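Local structure of tRNA-splicing ligase RtcB (Thermus thermophilus, 2EPG) at residues E15-A18 with Y22-P25; W78-P83 with V103-N108; E155-L160 with A190-V195; Y172-D177 with F314-F319; D227-L232 with R375-P380. The protein probably joins RNA ends in a GTP- and manganese-dependent reaction, linking a 2',3'-cyclic phosphate or 3'-phosphate end to a 5'-hydroxyl end. One frame throughout, in Å; residues are numbered along the deposited sequence.

The five contacts are separate patches of one monomer, and none touches another. Interaction 2 lies nearest the predicted catalytic centre: it includes Asp106, a predicted manganese ligand, and the side chain of Phe105 comes within about 7 Å of that of Asn340, predicted to bind GMP. Interaction 1, a surface hairpin, has its centre about 24 Å from that of interaction 2 and lies across the chain's centre from interactions 3 and 4. Those two are neighbours, their nearest atoms about 7 Å apart; interaction 3 packs against helix 288-321, and interaction 4 includes its later part, 314-319. Interaction 5 is centred about 24 Å from interaction 4, and the segments of these two alternate along the chain.

Interaction 1: residues E15-A18 with Y22-P25; sequences EKIA and YRIP
Glu15 and Arg23 face each other as a hydrogen-bonded antiparallel pair, and their two backbone bonds hold the strands together. Arg23 N reaches Glu15 O at 2.8 Å in an almost straight bond (176°), whereas Glu15 N gives a more bent one to Arg23 O at 2.9 Å.

The charged contact is looser. The two side chains run side by side, and Glu15 OE2 forms a long salt bridge of 3.5 Å to Arg23 NH2, with carboxylate and guanidinium planes turned 65° apart. Arg23 NH1 has a second acidic partner in Asp33, so the arginine is shared between two carboxylates.

Each side of the hairpin also has an apolar contact. On the side of Glu15 and Arg23, Ile17 CD1 touches the aliphatic stem of the arginine, 3.3 Å from Arg23 CD. On the other face the extended Lys16 chain, its CG anti to the backbone N (chi1 -173°), crosses the Tyr22 ring at an angle, with Lys16 CG 3.5 Å from Tyr22 CE1. Tyrosine suits this place because its ring also meets Phe36 and its hydroxyl bonds to Lys40. With an alanine here in place of the tyrosine, the Lys16 methylenes would probably lose the ring they rest on and Lys40 its hydroxyl partner.

Ile17 and Ala18 both face Thr21, a classic beta bulge next to the turn of this beta hairpin.

Interaction 2: residues W78-P83 with V103-N108; sequences WGYGFP and VGFDIN
A single T-shaped aromatic pair carries this whole contact: the edge of the Phe105 ring is directed at a face of Tyr80, and the backbones stay well apart, the nearest CA atoms, those of Tyr80 and Gly104, being 7.3 Å from each other. The ring planes stand at 84°, almost perpendicular, with centroids 5.6 Å apart. Phe105 CE1 is the atom that touches, lying over the rim of the tyrosine ring rather than its middle, 4.0 Å from Tyr80 CD2. In such a geometry the slightly positive C-H edge of one ring meets the electron-rich face of the other, which is why two aromatic residues suit the place.

Tyr80 gets there by placing CG anti to its backbone N (chi1 -172°), which carries the ring out of its loop toward Phe105. The loops themselves depend on glycines. Gly81 has a positive phi, and Gly104 adopts backbone angles at which a CB would be jammed against the carbonyl oxygen of Val103. Directly after Phe105 comes Asp106, a predicted manganese ligand and the centre of an inverse gamma turn; its OD2 accepts a bond from Ser249 N. The aromatic pair thus lies close to the probable active site, the Phe105 side chain being about 7 Å from that of Asn340, which is predicted to bind GMP.

Helix 250-265 packs beside both rings, with Val261 against Tyr80, and His254, Cys257 and Gln258 against Phe105. The loop of Tyr80 leads on to strand 86-90, that of Phe105 to strand 110-119, while Val103 packs on helix 288-321.

Interaction 3: residues E155-L160 with A190-V195; sequences ELKEIL and ANPDKV
Leu160 and Pro192 run antiparallel alongside each other, joining helix 153-162 to a short 3-10 turn at 192-194. With CG anti to the carbonyl carbon (chi1 -58°), Leu160 lays its CD1 branch against Pro192 CB at 4.0 Å, and its CB comes 3.9 Å from Pro192 CG. Both residues are buried; a branched aliphatic chain and a compact ring can fit closely here with no polar group to satisfy.

Lys157, one helical turn earlier, approaches the same proline from another side. Its chain bends at chi2 (82°) and passes obliquely across the ring, with Lys157 CE 3.9 Å from Pro192 CB. A lysine serves well at this partly exposed edge because its methylenes cover the ring while the ammonium group continues beyond. That group ends 5.2 Å from Asp193 OD2, Lys157 NZ being too distant for a salt bridge, though the opposite charges may attract weakly.

Pro192 is fitting at the start of the 3-10 turn, since its fixed phi suits the turn and it has no N-H to leave unpaired. Just before it, Asn191 makes an Asx turn, OD1 accepting from Asp193 N. Phe200 of helix 197-203 also packs on Lys157 and Leu160, and Phe303 of helix 288-321 on Leu160. The pyrrolidine ring also meets the helix backbone, with Pro192 CG 3.5 Å from Lys157 O.

Interaction 4: residues Y172-D177 with F314-F319; sequences YGYPED and FVREAF
Arg316 dominates the contact, reaching out of its helix to lie on Tyr174 and grip Asp177. Extended from CG to NE, its chain carries the guanidinium across to the loop 172-177. There it stacks flat on the tyrosine ring, planes 16° apart, with Arg316 CZ 3.6 Å from the ring centroid. The guanidinium is displaced toward one rim of the ring: Arg316 NE lies over the face, 3.3 Å from Tyr174 CE2, and Arg316 CD adds an off-centre CH-pi contact. This cation-pi stack makes an aromatic residue apt here.

Asp177 meets the guanidinium at its edge. The grip is an end-on, bidentate salt bridge, a common arginine-carboxylate arrangement, joining the loop to the long helix 288-321. Arg316 NH2 bonds to the syn lone pair of Asp177 OD1 at 2.8 Å, and Arg316 NH1 to Asp177 OD2 at 2.9 Å. The two flat groups are nearly coplanar, 28° apart. Replacing Arg316 by a leucine would remove both N-H donors and probably leave the buried Asp177 carboxylate without its charge partner and the Tyr174 face without its stacked cation.

Tyr174 is tied to the aspartate as well: its backbone N bonds to Asp177 OD1 at 2.9 Å from above the carboxylate plane, and Gln309 supplies OD1 with a further donor. Leu331 O takes a bond from Arg316 NH1. Gly173 CA lies at the guanidinium edge, 3.7 Å from Arg316 NH2, where a side chain would clash with Asp177 OD1.

Interaction 5: residues D227-L232 with R375-P380; sequences DEEAAL and RRVGQP
The first turn of helix 228-234 provides one side of this contact, and the loop leading into strand 380-383 the other, with Val377 as its apolar contact residue. Val377 meets Ala230 and Glu229. Its CB is 4.2 Å from Ala230 CB, and its CG1 branch, anti to the carbonyl carbon (chi1 -56°), reaches 4.0 Å from Ala230 CA. The small alanine suits the spot because it lets the loop come close to the helix: the CA atoms of Ala230 and Val377 are 5.7 Å apart.

Glu229 runs alongside the valine, pointing the other way, its CG anti to the backbone N (chi1 175°) and the chain extended beyond. The outer part of the chain makes the touch, with Glu229 OE1 3.8 Å from Val377 CG1. A flexible acidic chain suits this exposed place: its CG and the side of its carboxylate lie on Val377 CG1 at the protein surface.

Beyond these residues Val377 also packs on Ala233 and Phe234 of the same helix, and Ala230 on Val476 of strand 474-486. Gly378, which follows Val377, takes backbone angles where a side chain would strike the preceding carbonyl oxygen.

Asp227 caps the start of the helix: its OD2 accepts from Ala230 N at 2.8 Å through its anti lone pair, with an N-H...O angle of 158°. An aspartate bonded in this way to the amide three residues on is a typical helix N-cap.

Interaction 1: residues E15-A18 with Y22-P25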
# COMPACT_ATOMS: atom_id res chain seq x y z
N GLU A 15 12.24 11.27 -23.42
CA GLU A 15 11.73 12.61 -23.73
C GLU A 15 10.58 12.99 -22.79
O GLU A 15 9.96 12.12 -22.17
CB GLU A 15 11.26 12.70 -25.20
CG GLU A 15 10.10 11.76 -25.63
CD GLU A 15 9.26 12.35 -26.80
OE1 GLU A 15 9.64 13.42 -27.34
OE2 GLU A 15 8.21 11.75 -27.17
N LYS A 16 10.30 14.28 -22.68
CA LYS A 16 9.21 14.75 -21.82
C LYS A 16 7.95 14.86 -22.66
O LYS A 16 7.95 15.47 -23.74
CB LYS A 16 9.56 16.10 -21.21
CG LYS A 16 8.58 16.62 -20.17
CD LYS A 16 9.08 17.92 -19.57
CE LYS A 16 8.13 18.49 -18.55
NZ LYS A 16 8.65 19.73 -17.95
N ILE A 17 6.87 14.26 -22.18
CA ILE A 17 5.61 14.28 -22.90
C ILE A 17 4.53 15.14 -22.24
O ILE A 17 3.52 15.45 -22.85
CB ILE A 17 5.09 12.84 -23.10
CG1 ILE A 17 5.92 12.17 -24.20
CG2 ILE A 17 3.60 12.83 -23.44
CD1 ILE A 17 5.39 10.81 -24.60
N ALA A 18 4.76 15.51 -21.00
CA ALA A 18 3.80 16.33 -20.28
C ALA A 18 4.43 16.81 -19.00
O ALA A 18 5.49 16.34 -18.61
CB ALA A 18 2.57 15.50 -19.96
N TYR A 22 7.66 11.73 -18.10
CA TYR A 22 8.71 11.34 -19.05
C TYR A 22 8.53 9.96 -19.66
O TYR A 22 8.06 9.02 -19.00
CB TYR A 22 10.08 11.41 -18.37
CG TYR A 22 10.35 12.78 -17.77
CD1 TYR A 22 10.68 13.87 -18.58
CD2 TYR A 22 10.23 12.99 -16.39
CE1 TYR A 22 10.88 15.14 -18.03
CE2 TYR A 22 10.41 14.26 -15.83
CZ TYR A 22 10.74 15.33 -16.66
OH TYR A 22 10.92 16.58 -16.11
N ARG A 23 8.93 9.84 -20.92
CA ARG A 23 8.79 8.62 -21.67
C ARG A 23 10.15 8.06 -22.09
O ARG A 23 11.04 8.80 -22.52
CB ARG A 23 7.92 8.91 -22.89
CG ARG A 23 7.72 7.79 -23.85
CD ARG A 23 7.58 8.36 -25.24
NE ARG A 23 7.46 7.29 -26.20
CZ ARG A 23 8.01 7.28 -27.40
NH1 ARG A 23 7.83 6.23 -28.18
NH2 ARG A 23 8.74 8.31 -27.83
N ILE A 24 10.32 6.75 -21.92
CA ILE A 24 11.54 6.05 -22.32
C ILE A 24 11.07 5.27 -23.54
O ILE A 24 10.42 4.23 -23.41
CB ILE A 24 12.01 5.05 -21.24
CG1 ILE A 24 12.46 5.81 -20.00
CG2 ILE A 24 13.15 4.18 -21.80
CD1 ILE A 24 12.62 4.95 -18.77
N PRO A 25 11.37 5.77 -24.73
CA PRO A 25 10.90 5.01 -25.89
C PRO A 25 11.46 3.59 -25.99
O PRO A 25 12.59 3.32 -25.59
CB PRO A 25 11.27 5.92 -27.08
CG PRO A 25 12.39 6.76 -26.55
CD PRO A 25 12.01 7.03 -25.13

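Interaction 2: residues W78-P83 with V103-N108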
# COMPACT_ATOMS: atom_id res chain seq x y z
N TRP A 78 15.90 1.77 -6.56
CA TRP A 78 16.38 0.40 -6.68
C TRP A 78 15.54 -0.61 -5.88
O TRP A 78 15.23 -0.38 -4.71
CB TRP A 78 17.84 0.30 -6.23
CG TRP A 78 18.48 -0.99 -6.64
CD1 TRP A 78 19.15 -1.25 -7.81
CD2 TRP A 78 18.39 -2.25 -5.96
NE1 TRP A 78 19.46 -2.58 -7.90
CE2 TRP A 78 19.01 -3.23 -6.78
CE3 TRP A 78 17.83 -2.65 -4.73
CZ2 TRP A 78 19.09 -4.58 -6.41
CZ3 TRP A 78 17.91 -4.00 -4.37
CH2 TRP A 78 18.53 -4.95 -5.21
N GLY A 79 15.19 -1.71 -6.52
CA GLY A 79 14.42 -2.75 -5.86
C GLY A 79 14.81 -4.14 -6.33
O GLY A 79 15.80 -4.31 -7.04
N TYR A 80 14.05 -5.14 -5.93
CA TYR A 80 14.31 -6.52 -6.32
C TYR A 80 13.66 -6.80 -7.68
O TYR A 80 12.45 -7.03 -7.77
CB TYR A 80 13.74 -7.47 -5.26
CG TYR A 80 14.12 -8.92 -5.46
CD1 TYR A 80 15.39 -9.38 -5.10
CD2 TYR A 80 13.22 -9.83 -6.03
CE1 TYR A 80 15.75 -10.72 -5.31
CE2 TYR A 80 13.57 -11.16 -6.25
CZ TYR A 80 14.84 -11.60 -5.88
OH TYR A 80 15.20 -12.91 -6.08
N GLY A 81 14.46 -6.79 -8.74
CA GLY A 81 13.93 -7.03 -10.07
C GLY A 81 13.19 -5.80 -10.57
O GLY A 81 13.71 -5.05 -11.39
N PHE A 82 11.95 -5.62 -10.10
CA PHE A 82 11.15 -4.46 -10.48
C PHE A 82 11.60 -3.31 -9.58
O PHE A 82 12.05 -3.54 -8.45
CB PHE A 82 9.66 -4.69 -10.20
CG PHE A 82 8.97 -5.59 -11.19
CD1 PHE A 82 9.45 -6.86 -11.46
CD2 PHE A 82 7.81 -5.16 -11.84
CE1 PHE A 82 8.79 -7.70 -12.36
CE2 PHE A 82 7.15 -5.99 -12.75
CZ PHE A 82 7.64 -7.25 -13.01
N PRO A 83 11.50 -2.06 -10.07
CA PRO A 83 11.92 -0.95 -9.20
C PRO A 83 10.83 -0.66 -8.17
O PRO A 83 9.66 -1.00 -8.38
CB PRO A 83 12.10 0.21 -10.17
CG PRO A 83 11.04 -0.08 -11.21
CD PRO A 83 11.25 -1.57 -11.44
N VAL A 103 5.74 -7.48 -6.94
CA VAL A 103 4.84 -7.16 -5.84
C VAL A 103 5.68 -6.75 -4.63
O VAL A 103 5.33 -5.83 -3.90
CB VAL A 103 3.98 -8.40 -5.46
CG1 VAL A 103 3.18 -8.12 -4.19
CG2 VAL A 103 3.04 -8.77 -6.61
N GLY A 104 6.81 -7.42 -4.43
CA GLY A 104 7.65 -7.10 -3.30
C GLY A 104 7.45 -8.16 -2.22
O GLY A 104 6.42 -8.84 -2.18
N PHE A 105 8.43 -8.29 -1.34
CA PHE A 105 8.31 -9.30 -0.31
C PHE A 105 7.19 -9.09 0.69
O PHE A 105 6.49 -10.05 1.02
CB PHE A 105 9.67 -9.53 0.37
CG PHE A 105 10.56 -10.47 -0.42
CD1 PHE A 105 11.16 -10.05 -1.61
CD2 PHE A 105 10.67 -11.81 -0.06
CE1 PHE A 105 11.84 -10.96 -2.43
CE2 PHE A 105 11.34 -12.73 -0.88
CZ PHE A 105 11.93 -12.31 -2.06
N ASP A 106 6.99 -7.87 1.16
CA ASP A 106 5.90 -7.68 2.10
C ASP A 106 4.58 -7.45 1.36
O ASP A 106 4.16 -6.33 1.13
CB ASP A 106 6.19 -6.52 3.05
CG ASP A 106 5.20 -6.49 4.23
OD1 ASP A 106 5.42 -5.70 5.17
OD2 ASP A 106 4.21 -7.25 4.20
N ILE A 107 3.94 -8.56 0.99
CA ILE A 107 2.68 -8.54 0.27
C ILE A 107 1.62 -7.80 1.05
O ILE A 107 1.36 -8.09 2.22
CB ILE A 107 2.21 -9.97 -0.05
CG1 ILE A 107 3.26 -10.64 -0.95
CG2 ILE A 107 0.82 -9.94 -0.76
CD1 ILE A 107 3.03 -12.13 -1.21
N ASN A 108 1.01 -6.84 0.37
CA ASN A 108 -0.02 -5.98 0.92
C ASN A 108 0.43 -5.22 2.14
O ASN A 108 -0.35 -5.00 3.06
CB ASN A 108 -1.32 -6.71 1.24
CG ASN A 108 -2.48 -5.74 1.56
OD1 ASN A 108 -2.32 -4.50 1.45
ND2 ASN A 108 -3.63 -6.28 1.96

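Interaction 3: residues E155-L160 with A190-V195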
# COMPACT_ATOMS: atom_id res chain seq x y z
N GLU A 155 -9.38 -21.06 12.02
CA GLU A 155 -9.86 -19.69 11.98
C GLU A 155 -8.94 -18.82 11.14
O GLU A 155 -9.41 -18.08 10.29
CB GLU A 155 -9.97 -19.12 13.38
CG GLU A 155 -11.02 -19.83 14.22
CD GLU A 155 -11.22 -19.20 15.57
OE1 GLU A 155 -10.21 -18.85 16.23
OE2 GLU A 155 -12.39 -19.07 15.98
N LEU A 156 -7.64 -18.90 11.37
CA LEU A 156 -6.77 -18.06 10.60
C LEU A 156 -6.75 -18.52 9.14
O LEU A 156 -6.39 -17.77 8.25
CB LEU A 156 -5.39 -17.99 11.23
CG LEU A 156 -4.30 -19.01 10.99
CD1 LEU A 156 -3.27 -18.42 10.03
CD2 LEU A 156 -3.64 -19.35 12.33
N LYS A 157 -7.20 -19.76 8.92
CA LYS A 157 -7.28 -20.34 7.58
C LYS A 157 -8.45 -19.65 6.86
O LYS A 157 -8.38 -19.30 5.68
CB LYS A 157 -7.57 -21.84 7.69
CG LYS A 157 -7.04 -22.69 6.56
CD LYS A 157 -5.57 -23.04 6.74
CE LYS A 157 -5.16 -24.17 5.79
NZ LYS A 157 -3.71 -24.53 5.91
N GLU A 158 -9.55 -19.48 7.59
CA GLU A 158 -10.71 -18.81 7.04
C GLU A 158 -10.34 -17.33 6.81
O GLU A 158 -10.77 -16.72 5.83
CB GLU A 158 -11.89 -18.94 8.01
CG GLU A 158 -12.33 -20.38 8.17
CD GLU A 158 -13.50 -20.53 9.11
OE1 GLU A 158 -13.83 -19.55 9.81
OE2 GLU A 158 -14.09 -21.64 9.14
N ILE A 159 -9.52 -16.78 7.71
CA ILE A 159 -9.09 -15.39 7.57
C ILE A 159 -8.34 -15.19 6.27
O ILE A 159 -8.56 -14.21 5.56
CB ILE A 159 -8.22 -14.96 8.79
CG1 ILE A 159 -9.13 -14.78 10.01
CG2 ILE A 159 -7.54 -13.63 8.51
CD1 ILE A 159 -8.40 -14.37 11.27
N LEU A 160 -7.47 -16.14 5.91
CA LEU A 160 -6.71 -16.01 4.68
C LEU A 160 -7.60 -15.97 3.44
O LEU A 160 -7.22 -15.40 2.41
CB LEU A 160 -5.70 -17.15 4.53
CG LEU A 160 -4.66 -17.33 5.63
CD1 LEU A 160 -3.63 -18.38 5.17
CD2 LEU A 160 -3.97 -16.03 5.93
N ALA A 190 -7.69 -15.83 -3.11
CA ALA A 190 -6.99 -16.48 -2.01
C ALA A 190 -7.29 -17.96 -1.88
O ALA A 190 -8.43 -18.38 -2.01
CB ALA A 190 -7.30 -15.77 -0.70
N ASN A 191 -6.24 -18.74 -1.62
CA ASN A 191 -6.34 -20.18 -1.41
C ASN A 191 -5.27 -20.55 -0.39
O ASN A 191 -4.10 -20.63 -0.73
CB ASN A 191 -6.07 -20.97 -2.69
CG ASN A 191 -6.20 -22.47 -2.49
OD1 ASN A 191 -6.03 -22.98 -1.38
ND2 ASN A 191 -6.50 -23.18 -3.57
N PRO A 192 -5.66 -20.79 0.86
CA PRO A 192 -4.63 -21.14 1.84
C PRO A 192 -3.82 -22.39 1.48
O PRO A 192 -2.69 -22.54 1.91
CB PRO A 192 -5.42 -21.33 3.14
CG PRO A 192 -6.68 -20.55 2.91
CD PRO A 192 -7.00 -20.84 1.48
N ASP A 193 -4.40 -23.28 0.67
CA ASP A 193 -3.69 -24.50 0.28
C ASP A 193 -2.37 -24.22 -0.44
O ASP A 193 -1.45 -25.04 -0.39
CB ASP A 193 -4.56 -25.39 -0.61
CG ASP A 193 -5.79 -25.93 0.11
OD1 ASP A 193 -6.73 -26.39 -0.58
OD2 ASP A 193 -5.81 -25.91 1.37
N LYS A 194 -2.29 -23.07 -1.11
CA LYS A 194 -1.10 -22.69 -1.86
C LYS A 194 -0.09 -21.95 -0.98
O LYS A 194 1.00 -21.58 -1.43
CB LYS A 194 -1.51 -21.82 -3.05
CG LYS A 194 -2.68 -22.40 -3.85
CD LYS A 194 -2.34 -23.75 -4.48
CE LYS A 194 -3.50 -24.28 -5.32
NZ LYS A 194 -3.03 -25.31 -6.27
N VAL A 195 -0.46 -21.71 0.27
CA VAL A 195 0.43 -21.03 1.22
C VAL A 195 1.21 -22.13 1.95
O VAL A 195 0.60 -23.05 2.51
CB VAL A 195 -0.39 -20.21 2.22
CG1 VAL A 195 0.52 -19.61 3.30
CG2 VAL A 195 -1.15 -19.11 1.49

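Interaction 4: residues Y172-D177 with F314-F319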
# COMPACT_ATOMS: atom_id res chain seq x y z
N TYR A 172 -14.61 -7.80 15.80
CA TYR A 172 -13.35 -7.05 15.85
C TYR A 172 -13.37 -5.84 14.90
O TYR A 172 -12.48 -5.68 14.06
CB TYR A 172 -12.18 -7.97 15.49
CG TYR A 172 -12.01 -9.11 16.45
CD1 TYR A 172 -11.28 -8.95 17.63
CD2 TYR A 172 -12.59 -10.36 16.19
CE1 TYR A 172 -11.12 -10.01 18.52
CE2 TYR A 172 -12.44 -11.42 17.07
CZ TYR A 172 -11.71 -11.24 18.24
OH TYR A 172 -11.56 -12.28 19.11
N GLY A 173 -14.40 -5.01 15.05
CA GLY A 173 -14.53 -3.82 14.21
C GLY A 173 -15.98 -3.36 14.17
O GLY A 173 -16.82 -3.91 14.87
N TYR A 174 -16.25 -2.32 13.38
CA TYR A 174 -17.61 -1.83 13.22
C TYR A 174 -18.08 -2.44 11.90
O TYR A 174 -17.26 -2.66 11.01
CB TYR A 174 -17.65 -0.30 13.10
CG TYR A 174 -17.16 0.44 14.32
CD1 TYR A 174 -17.21 -0.14 15.60
CD2 TYR A 174 -16.68 1.74 14.21
CE1 TYR A 174 -16.78 0.56 16.72
CE2 TYR A 174 -16.25 2.44 15.32
CZ TYR A 174 -16.30 1.86 16.57
OH TYR A 174 -15.88 2.59 17.65
N PRO A 175 -19.39 -2.70 11.76
CA PRO A 175 -19.97 -3.29 10.55
C PRO A 175 -19.55 -2.57 9.27
O PRO A 175 -19.22 -3.21 8.27
CB PRO A 175 -21.48 -3.17 10.79
CG PRO A 175 -21.59 -3.27 12.28
CD PRO A 175 -20.45 -2.38 12.74
N GLU A 176 -19.54 -1.25 9.32
CA GLU A 176 -19.18 -0.45 8.14
C GLU A 176 -17.68 -0.43 7.79
O GLU A 176 -17.31 0.04 6.72
CB GLU A 176 -19.67 0.99 8.32
CG GLU A 176 -18.99 1.76 9.46
CD GLU A 176 -18.93 3.27 9.23
OE1 GLU A 176 -19.99 3.88 8.96
OE2 GLU A 176 -17.83 3.86 9.32
N ASP A 177 -16.81 -0.94 8.66
CA ASP A 177 -15.37 -0.88 8.38
C ASP A 177 -14.98 -1.39 7.00
O ASP A 177 -14.18 -0.77 6.31
CB ASP A 177 -14.58 -1.66 9.43
CG ASP A 177 -14.54 -0.96 10.76
OD1 ASP A 177 -14.05 -1.57 11.73
OD2 ASP A 177 -14.99 0.19 10.86
N PHE A 314 -7.97 -2.67 18.25
CA PHE A 314 -7.20 -2.37 19.45
C PHE A 314 -7.01 -0.87 19.64
O PHE A 314 -6.92 -0.40 20.76
CB PHE A 314 -5.80 -3.03 19.42
CG PHE A 314 -5.82 -4.53 19.31
CD1 PHE A 314 -6.90 -5.28 19.80
CD2 PHE A 314 -4.74 -5.21 18.74
CE1 PHE A 314 -6.89 -6.68 19.73
CE2 PHE A 314 -4.72 -6.61 18.67
CZ PHE A 314 -5.80 -7.35 19.17
N VAL A 315 -6.91 -0.12 18.54
CA VAL A 315 -6.73 1.31 18.66
C VAL A 315 -7.98 1.88 19.31
O VAL A 315 -7.90 2.70 20.22
CB VAL A 315 -6.48 1.97 17.28
CG1 VAL A 315 -6.67 3.49 17.38
CG2 VAL A 315 -5.06 1.65 16.81
N ARG A 316 -9.14 1.45 18.84
CA ARG A 316 -10.37 1.93 19.43
C ARG A 316 -10.36 1.59 20.92
O ARG A 316 -10.74 2.43 21.74
CB ARG A 316 -11.58 1.30 18.73
CG ARG A 316 -11.80 1.86 17.33
CD ARG A 316 -12.77 1.05 16.49
NE ARG A 316 -13.03 1.69 15.20
CZ ARG A 316 -13.40 1.03 14.11
NH1 ARG A 316 -13.61 1.69 12.98
NH2 ARG A 316 -13.54 -0.29 14.15
N GLU A 317 -9.91 0.38 21.28
CA GLU A 317 -9.87 -0.03 22.69
C GLU A 317 -8.94 0.87 23.50
O GLU A 317 -9.20 1.14 24.68
CB GLU A 317 -9.42 -1.48 22.83
CG GLU A 317 -10.35 -2.48 22.16
CD GLU A 317 -9.93 -3.93 22.40
OE1 GLU A 317 -8.70 -4.19 22.47
OE2 GLU A 317 -10.82 -4.80 22.51
N ALA A 318 -7.87 1.34 22.89
CA ALA A 318 -6.95 2.21 23.60
C ALA A 318 -7.58 3.58 23.86
O ALA A 318 -7.42 4.14 24.94
CB ALA A 318 -5.66 2.35 22.82
N PHE A 319 -8.31 4.13 22.89
CA PHE A 319 -8.92 5.44 23.11
C PHE A 319 -9.93 5.35 24.24
O PHE A 319 -9.96 6.19 25.14
CB PHE A 319 -9.61 5.95 21.83
CG PHE A 319 -8.68 6.67 20.88
CD1 PHE A 319 -8.82 8.04 20.65
CD2 PHE A 319 -7.68 5.98 20.20
CE1 PHE A 319 -7.97 8.72 19.76
CE2 PHE A 319 -6.83 6.65 19.31
CZ PHE A 319 -6.98 8.02 19.09

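Interaction 5: residues D227-L232 with R375-P380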
# COMPACT_ATOMS: atom_id res chain seq x y z
N ASP A 227 -8.03 20.57 -0.43
CA ASP A 227 -9.21 20.50 -1.27
C ASP A 227 -10.40 20.38 -0.35
O ASP A 227 -10.64 19.33 0.25
CB ASP A 227 -9.16 19.28 -2.18
CG ASP A 227 -10.13 19.38 -3.33
OD1 ASP A 227 -9.73 19.90 -4.39
OD2 ASP A 227 -11.30 18.98 -3.19
N GLU A 228 -11.14 21.47 -0.23
CA GLU A 228 -12.29 21.53 0.65
C GLU A 228 -13.36 20.52 0.27
O GLU A 228 -13.96 19.89 1.15
CB GLU A 228 -12.85 22.95 0.65
CG GLU A 228 -13.42 23.38 1.99
CD GLU A 228 -12.40 23.22 3.11
OE1 GLU A 228 -11.39 23.97 3.11
OE2 GLU A 228 -12.61 22.34 3.99
N GLU A 229 -13.61 20.36 -1.02
CA GLU A 229 -14.64 19.43 -1.47
C GLU A 229 -14.28 17.97 -1.16
O GLU A 229 -15.11 17.22 -0.67
CB GLU A 229 -14.89 19.57 -2.97
CG GLU A 229 -15.88 18.52 -3.48
CD GLU A 229 -15.91 18.40 -4.99
OE1 GLU A 229 -14.84 18.24 -5.62
OE2 GLU A 229 -17.03 18.45 -5.55
N ALA A 230 -13.05 17.56 -1.46
CA ALA A 230 -12.64 16.19 -1.19
C ALA A 230 -12.54 15.96 0.32
O ALA A 230 -12.91 14.91 0.82
CB ALA A 230 -11.29 15.90 -1.86
N ALA A 231 -12.06 16.96 1.05
CA ALA A 231 -11.92 16.81 2.49
C ALA A 231 -13.28 16.58 3.12
O ALA A 231 -13.43 15.69 3.96
CB ALA A 231 -11.24 18.05 3.10
N LEU A 232 -14.27 17.36 2.71
CA LEU A 232 -15.63 17.21 3.22
C LEU A 232 -16.14 15.81 2.92
O LEU A 232 -16.68 15.13 3.79
CB LEU A 232 -16.58 18.21 2.55
CG LEU A 232 -18.05 18.00 2.93
CD1 LEU A 232 -18.25 18.40 4.40
CD2 LEU A 232 -18.98 18.81 2.02
N ARG A 375 -17.21 8.61 -4.31
CA ARG A 375 -17.27 8.47 -5.75
C ARG A 375 -17.19 9.76 -6.56
O ARG A 375 -16.60 9.77 -7.64
CB ARG A 375 -18.50 7.64 -6.14
CG ARG A 375 -18.45 7.10 -7.57
CD ARG A 375 -19.49 6.00 -7.80
NE ARG A 375 -19.30 4.88 -6.88
CZ ARG A 375 -20.27 4.04 -6.50
NH1 ARG A 375 -20.01 3.05 -5.65
NH2 ARG A 375 -21.51 4.19 -6.96
N ARG A 376 -17.74 10.84 -6.03
CA ARG A 376 -17.69 12.11 -6.76
C ARG A 376 -16.30 12.72 -6.76
O ARG A 376 -15.94 13.42 -7.70
CB ARG A 376 -18.67 13.13 -6.16
CG ARG A 376 -20.13 12.78 -6.35
CD ARG A 376 -21.05 13.75 -5.62
NE ARG A 376 -22.43 13.27 -5.65
CZ ARG A 376 -23.43 13.77 -4.92
NH1 ARG A 376 -24.65 13.25 -5.03
NH2 ARG A 376 -23.20 14.76 -4.07
N VAL A 377 -15.51 12.47 -5.72
CA VAL A 377 -14.19 13.10 -5.66
C VAL A 377 -13.01 12.19 -5.93
O VAL A 377 -11.90 12.67 -6.13
CB VAL A 377 -13.96 13.77 -4.28
CG1 VAL A 377 -15.07 14.77 -4.00
CG2 VAL A 377 -13.90 12.71 -3.19
N GLY A 378 -13.24 10.88 -5.95
CA GLY A 378 -12.15 9.94 -6.20
C GLY A 378 -11.73 9.15 -4.95
O GLY A 378 -12.04 9.53 -3.82
N GLN A 379 -11.01 8.06 -5.16
CA GLN A 379 -10.55 7.20 -4.08
C GLN A 379 -9.49 7.88 -3.23
O GLN A 379 -8.61 8.56 -3.74
CB GLN A 379 -9.93 5.93 -4.68
CG GLN A 379 -9.39 4.91 -3.65
CD GLN A 379 -8.32 4.04 -4.26
OE1 GLN A 379 -8.59 3.22 -5.14
NE2 GLN A 379 -7.10 4.24 -3.82
N PRO A 380 -9.55 7.69 -1.90
CA PRO A 380 -8.53 8.31 -1.05
C PRO A 380 -7.18 7.61 -1.34
O PRO A 380 -7.15 6.40 -1.62
CB PRO A 380 -9.01 8.01 0.38
CG PRO A 380 -10.51 7.83 0.23
CD PRO A 380 -10.63 7.10 -1.09